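Local coordinates for Tol-Pal system protein TolB (Acinetobacter baumannii, PDB 7MX5) that probably acts in the periplasm as part of the Tol-Pal system, which supports outer membrane invagination during cell division and outer membrane integrity, at residues P129-R141 with T151-K163. Numbering follows the deposited sequence.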
loop_
_atom_site.group_PDB
_atom_site.type_symbol
_atom_site.label_atom_id
_atom_site.label_comp_id
_atom_site.label_asym_id
_atom_site.label_seq_id
_atom_site.Cartn_x
_atom_site.Cartn_y
_atom_site.Cartn_z
ATOM N N PRO A 129 -7.043 -5.368 11.244
ATOM C CA PRO A 129 -7.517 -4.036 10.841
ATOM C C PRO A 129 -7.700 -3.942 9.332
ATOM O O PRO A 129 -6.832 -4.348 8.556
ATOM C CB PRO A 129 -6.413 -3.092 11.332
ATOM C CG PRO A 129 -5.639 -3.853 12.341
ATOM C CD PRO A 129 -5.860 -5.316 12.121
ATOM N N GLY A 130 -8.848 -3.405 8.922
ATOM C CA GLY A 130 -9.104 -3.205 7.513
ATOM C C GLY A 130 -8.221 -2.126 6.919
ATOM O O GLY A 130 -7.734 -1.226 7.605
ATOM N N ASP A 131 -8.009 -2.222 5.605
ATOM C CA ASP A 131 -7.145 -1.283 4.900
ATOM C C ASP A 131 -7.851 -0.621 3.723
ATOM O O ASP A 131 -7.184 -0.090 2.829
ATOM C CB ASP A 131 -5.864 -1.975 4.426
ATOM C CG ASP A 131 -4.720 -1.811 5.407
ATOM O OD1 ASP A 131 -4.825 -0.957 6.312
ATOM O OD2 ASP A 131 -3.713 -2.537 5.273
ATOM N N PHE A 132 -9.186 -0.644 3.696
ATOM C CA PHE A 132 -9.907 0.090 2.661
ATOM C C PHE A 132 -9.746 1.592 2.851
ATOM O O PHE A 132 -9.643 2.341 1.872
ATOM C CB PHE A 132 -11.380 -0.311 2.665
ATOM C CG PHE A 132 -11.595 -1.789 2.553
ATOM C CD1 PHE A 132 -11.231 -2.466 1.401
ATOM C CD2 PHE A 132 -12.143 -2.507 3.602
ATOM C CE1 PHE A 132 -11.417 -3.826 1.294
ATOM C CE2 PHE A 132 -12.334 -3.870 3.500
ATOM C CZ PHE A 132 -11.971 -4.531 2.345
ATOM N N SER A 133 -9.724 2.047 4.099
ATOM C CA SER A 133 -9.262 3.390 4.399
ATOM C C SER A 133 -7.741 3.429 4.326
ATOM O O SER A 133 -7.057 2.455 4.651
ATOM C CB SER A 133 -9.737 3.835 5.782
ATOM O OG SER A 133 -11.146 3.737 5.894
ATOM N N GLY A 134 -7.214 4.565 3.888
ATOM C CA GLY A 134 -5.792 4.724 3.674
ATOM C C GLY A 134 -5.493 5.230 2.278
ATOM O O GLY A 134 -6.352 5.282 1.400
ATOM N N ARG A 135 -4.232 5.606 2.091
ATOM C CA ARG A 135 -3.796 6.253 0.866
ATOM C C ARG A 135 -2.586 5.534 0.288
ATOM O O ARG A 135 -1.811 4.902 1.012
ATOM C CB ARG A 135 -3.463 7.728 1.115
ATOM C CG ARG A 135 -4.576 8.493 1.815
ATOM C CD ARG A 135 -5.558 9.069 0.811
ATOM N NE ARG A 135 -5.007 10.237 0.137
ATOM C CZ ARG A 135 -5.594 10.874 -0.867
ATOM N NH1 ARG A 135 -6.761 10.477 -1.349
ATOM N NH2 ARG A 135 -4.995 11.933 -1.401
ATOM N N ILE A 136 -2.437 5.635 -1.031
ATOM C CA ILE A 136 -1.313 5.056 -1.754
ATOM C C ILE A 136 -0.723 6.131 -2.653
ATOM O O ILE A 136 -1.444 6.753 -3.441
ATOM C CB ILE A 136 -1.731 3.830 -2.589
ATOM C CG1 ILE A 136 -2.332 2.745 -1.693
ATOM C CG2 ILE A 136 -0.543 3.286 -3.370
ATOM C CD1 ILE A 136 -2.705 1.479 -2.435
ATOM N N ALA A 137 0.583 6.352 -2.533
ATOM C CA ALA A 137 1.282 7.302 -3.383
ATOM C C ALA A 137 1.890 6.588 -4.582
ATOM O O ALA A 137 2.280 5.421 -4.501
ATOM C CB ALA A 137 2.373 8.030 -2.600
ATOM N N TYR A 138 1.970 7.303 -5.700
ATOM C CA TYR A 138 2.496 6.738 -6.935
ATOM C C TYR A 138 2.952 7.878 -7.835
ATOM O O TYR A 138 2.612 9.042 -7.617
ATOM C CB TYR A 138 1.452 5.863 -7.637
ATOM C CG TYR A 138 0.133 6.562 -7.886
ATOM C CD1 TYR A 138 -0.872 6.554 -6.926
ATOM C CD2 TYR A 138 -0.106 7.233 -9.078
ATOM C CE1 TYR A 138 -2.077 7.195 -7.148
ATOM C CE2 TYR A 138 -1.308 7.872 -9.310
ATOM C CZ TYR A 138 -2.289 7.852 -8.341
ATOM O OH TYR A 138 -3.486 8.490 -8.569
ATOM N N VAL A 139 3.729 7.525 -8.855
ATOM C CA VAL A 139 4.253 8.484 -9.820
ATOM C C VAL A 139 3.774 8.078 -11.205
ATOM O O VAL A 139 4.122 6.997 -11.696
ATOM C CB VAL A 139 5.786 8.566 -9.779
ATOM C CG1 VAL A 139 6.285 9.562 -10.815
ATOM C CG2 VAL A 139 6.261 8.953 -8.389
ATOM N N LEU A 140 2.979 8.941 -11.831
ATOM C CA LEU A 140 2.523 8.725 -13.197
ATOM C C LEU A 140 3.559 9.275 -14.167
ATOM O O LEU A 140 3.943 10.447 -14.078
ATOM C CB LEU A 140 1.169 9.396 -13.430
ATOM C CG LEU A 140 -0.019 8.836 -12.647
ATOM C CD1 LEU A 140 -1.266 9.671 -12.895
ATOM C CD2 LEU A 140 -0.264 7.383 -13.017
ATOM N N ARG A 141 4.012 8.428 -15.087
ATOM C CA ARG A 141 4.986 8.808 -16.102
ATOM C C ARG A 141 4.306 8.794 -17.463
ATOM O O ARG A 141 3.791 7.756 -17.893
ATOM C CB ARG A 141 6.187 7.864 -16.093
ATOM C CG ARG A 141 6.925 7.805 -14.768
ATOM C CD ARG A 141 8.154 6.921 -14.872
ATOM N NE ARG A 141 8.822 6.753 -13.588
ATOM C CZ ARG A 141 9.924 6.038 -13.407
ATOM N NH1 ARG A 141 10.515 5.414 -14.412
ATOM N NH2 ARG A 141 10.446 5.948 -12.187
ATOM N N THR A 151 4.218 12.946 -12.565
ATOM C CA THR A 151 3.222 13.493 -11.652
ATOM C C THR A 151 3.167 12.625 -10.406
ATOM O O THR A 151 2.828 11.440 -10.486
ATOM C CB THR A 151 1.843 13.566 -12.313
ATOM O OG1 THR A 151 1.900 14.436 -13.451
ATOM C CG2 THR A 151 0.811 14.095 -11.331
ATOM N N LEU A 152 3.503 13.212 -9.260
ATOM C CA LEU A 152 3.390 12.532 -7.977
ATOM C C LEU A 152 1.967 12.699 -7.459
ATOM O O LEU A 152 1.502 13.827 -7.259
ATOM C CB LEU A 152 4.400 13.086 -6.974
ATOM C CG LEU A 152 4.333 12.497 -5.565
ATOM C CD1 LEU A 152 4.330 10.977 -5.606
ATOM C CD2 LEU A 152 5.485 13.004 -4.723
ATOM N N GLN A 153 1.280 11.581 -7.244
ATOM C CA GLN A 153 -0.111 11.592 -6.823
ATOM C C GLN A 153 -0.298 10.709 -5.599
ATOM O O GLN A 153 0.463 9.766 -5.368
ATOM C CB GLN A 153 -1.042 11.111 -7.943
ATOM C CG GLN A 153 -1.294 12.135 -9.032
ATOM C CD GLN A 153 -2.603 11.897 -9.756
ATOM O OE1 GLN A 153 -3.086 10.766 -9.835
ATOM N NE2 GLN A 153 -3.186 12.964 -10.290
ATOM N N ILE A 154 -1.323 11.035 -4.816
ATOM C CA ILE A 154 -1.756 10.224 -3.686
ATOM C C ILE A 154 -3.252 9.990 -3.834
ATOM O O ILE A 154 -4.020 10.946 -3.990
ATOM C CB ILE A 154 -1.441 10.895 -2.335
ATOM C CG1 ILE A 154 0.064 11.107 -2.178
ATOM C CG2 ILE A 154 -1.969 10.053 -1.190
ATOM C CD1 ILE A 154 0.441 11.899 -0.943
ATOM N N ALA A 155 -3.663 8.726 -3.794
ATOM C CA ALA A 155 -5.058 8.365 -3.980
ATOM C C ALA A 155 -5.457 7.334 -2.935
ATOM O O ALA A 155 -4.620 6.805 -2.198
ATOM C CB ALA A 155 -5.316 7.824 -5.392
ATOM N N ASP A 156 -6.756 7.054 -2.876
ATOM C CA ASP A 156 -7.264 6.028 -1.982
ATOM C C ASP A 156 -6.803 4.647 -2.447
ATOM O O ASP A 156 -6.217 4.481 -3.521
ATOM C CB ASP A 156 -8.789 6.089 -1.911
ATOM C CG ASP A 156 -9.292 7.391 -1.321
ATOM O OD1 ASP A 156 -8.553 8.006 -0.524
ATOM O OD2 ASP A 156 -10.424 7.801 -1.656
ATOM N N THR A 157 -7.084 3.639 -1.618
ATOM C CA THR A 157 -6.656 2.280 -1.930
ATOM C C THR A 157 -7.356 1.714 -3.159
ATOM O O THR A 157 -6.893 0.711 -3.710
ATOM C CB THR A 157 -6.889 1.365 -0.727
ATOM O OG1 THR A 157 -8.296 1.217 -0.498
ATOM C CG2 THR A 157 -6.234 1.950 0.515
ATOM N N ASP A 158 -8.453 2.329 -3.600
ATOM C CA ASP A 158 -9.127 1.938 -4.830
ATOM C C ASP A 158 -8.810 2.874 -5.989
ATOM O O ASP A 158 -9.404 2.738 -7.064
ATOM C CB ASP A 158 -10.640 1.864 -4.610
ATOM C CG ASP A 158 -11.233 3.182 -4.139
ATOM O OD1 ASP A 158 -10.468 4.140 -3.899
ATOM O OD2 ASP A 158 -12.473 3.259 -4.008
ATOM N N GLY A 159 -7.890 3.820 -5.794
ATOM C CA GLY A 159 -7.521 4.768 -6.821
ATOM C C GLY A 159 -8.387 6.006 -6.897
ATOM O O GLY A 159 -8.053 6.930 -7.649
ATOM N N GLU A 160 -9.481 6.060 -6.143
ATOM C CA GLU A 160 -10.384 7.197 -6.212
ATOM C C GLU A 160 -9.852 8.365 -5.389
ATOM O O GLU A 160 -9.002 8.208 -4.507
ATOM C CB GLU A 160 -11.781 6.806 -5.727
ATOM C CG GLU A 160 -12.455 5.736 -6.568
ATOM C CD GLU A 160 -12.860 6.235 -7.944
ATOM O OE1 GLU A 160 -12.897 7.466 -8.152
ATOM O OE2 GLU A 160 -13.141 5.392 -8.822
ATOM N N GLN A 161 -10.377 9.549 -5.689
ATOM C CA GLN A 161 -9.982 10.793 -5.038
ATOM C C GLN A 161 -8.468 11.017 -5.101
ATOM O O GLN A 161 -7.797 11.060 -4.066
ATOM C CB GLN A 161 -10.469 10.823 -3.595
ATOM C CG GLN A 161 -11.880 10.291 -3.400
ATOM C CD GLN A 161 -12.673 11.092 -2.386
ATOM O OE1 GLN A 161 -12.550 10.882 -1.179
ATOM N NE2 GLN A 161 -13.494 12.015 -2.872
ATOM N N PRO A 162 -7.903 11.168 -6.297
ATOM C CA PRO A 162 -6.461 11.406 -6.398
ATOM C C PRO A 162 -6.103 12.836 -6.030
ATOM O O PRO A 162 -6.844 13.784 -6.300
ATOM C CB PRO A 162 -6.164 11.123 -7.874
ATOM C CG PRO A 162 -7.422 11.493 -8.572
ATOM C CD PRO A 162 -8.558 11.200 -7.618
ATOM N N LYS A 163 -4.942 12.977 -5.395
ATOM C CA LYS A 163 -4.430 14.275 -4.967
ATOM C C LYS A 163 -3.036 14.442 -5.553
ATOM O O LYS A 163 -2.113 13.705 -5.192
ATOM C CB LYS A 163 -4.412 14.380 -3.439
ATOM C CG LYS A 163 -4.291 15.795 -2.873
ATOM C CD LYS A 163 -2.874 16.343 -2.992
ATOM C CE LYS A 163 -2.696 17.624 -2.204
ATOM N NZ LYS A 163 -2.892 17.422 -0.746
HETATM O O HOH W 1 -8.592 4.524 0.933
HETATM O O HOH W 2 2.796 12.380 -15.451
#
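R135 reaches across to I154 and D156, a worked example of how a long side chain can tie successive strands of a β-propeller blade together. Strands 135-141 and 150-156 form an antiparallel β-hairpin at the middle of a four-stranded blade, flanked by strands 163-168 and 391-397; the latter pairs with 135-141, so a strand from the end of the chain completes the blade. The arginine's CB lies 3.6 Å from I154 CG2; bends at chi2 (-88°) and chi3 (-75°) then fold the chain across strand 150-156. CD passes D156 OD1, and NE sits 3.3 Å from I154 CG2. CZ comes over the I154 carbonyl, which lies against one guanidinium face. At the tip, NH1 forms a salt bridge with D156 OD1 (3.2 Å), approaching from above the carboxylate plane, and also donates to Q161 O at 3.0 Å, while NH2 meets K163 CB at the edge. NH1 thus links D156, which opens the type I turn to G159, with the Q161 carbonyl beyond that turn. On the face opposite A137 and I154, the Y138 ring lies over Q153 CB with A155 CB at its edge, and Y138 OH donates to Q153 OE1 at 2.6 Å, 21° out of the amide carbonyl plane.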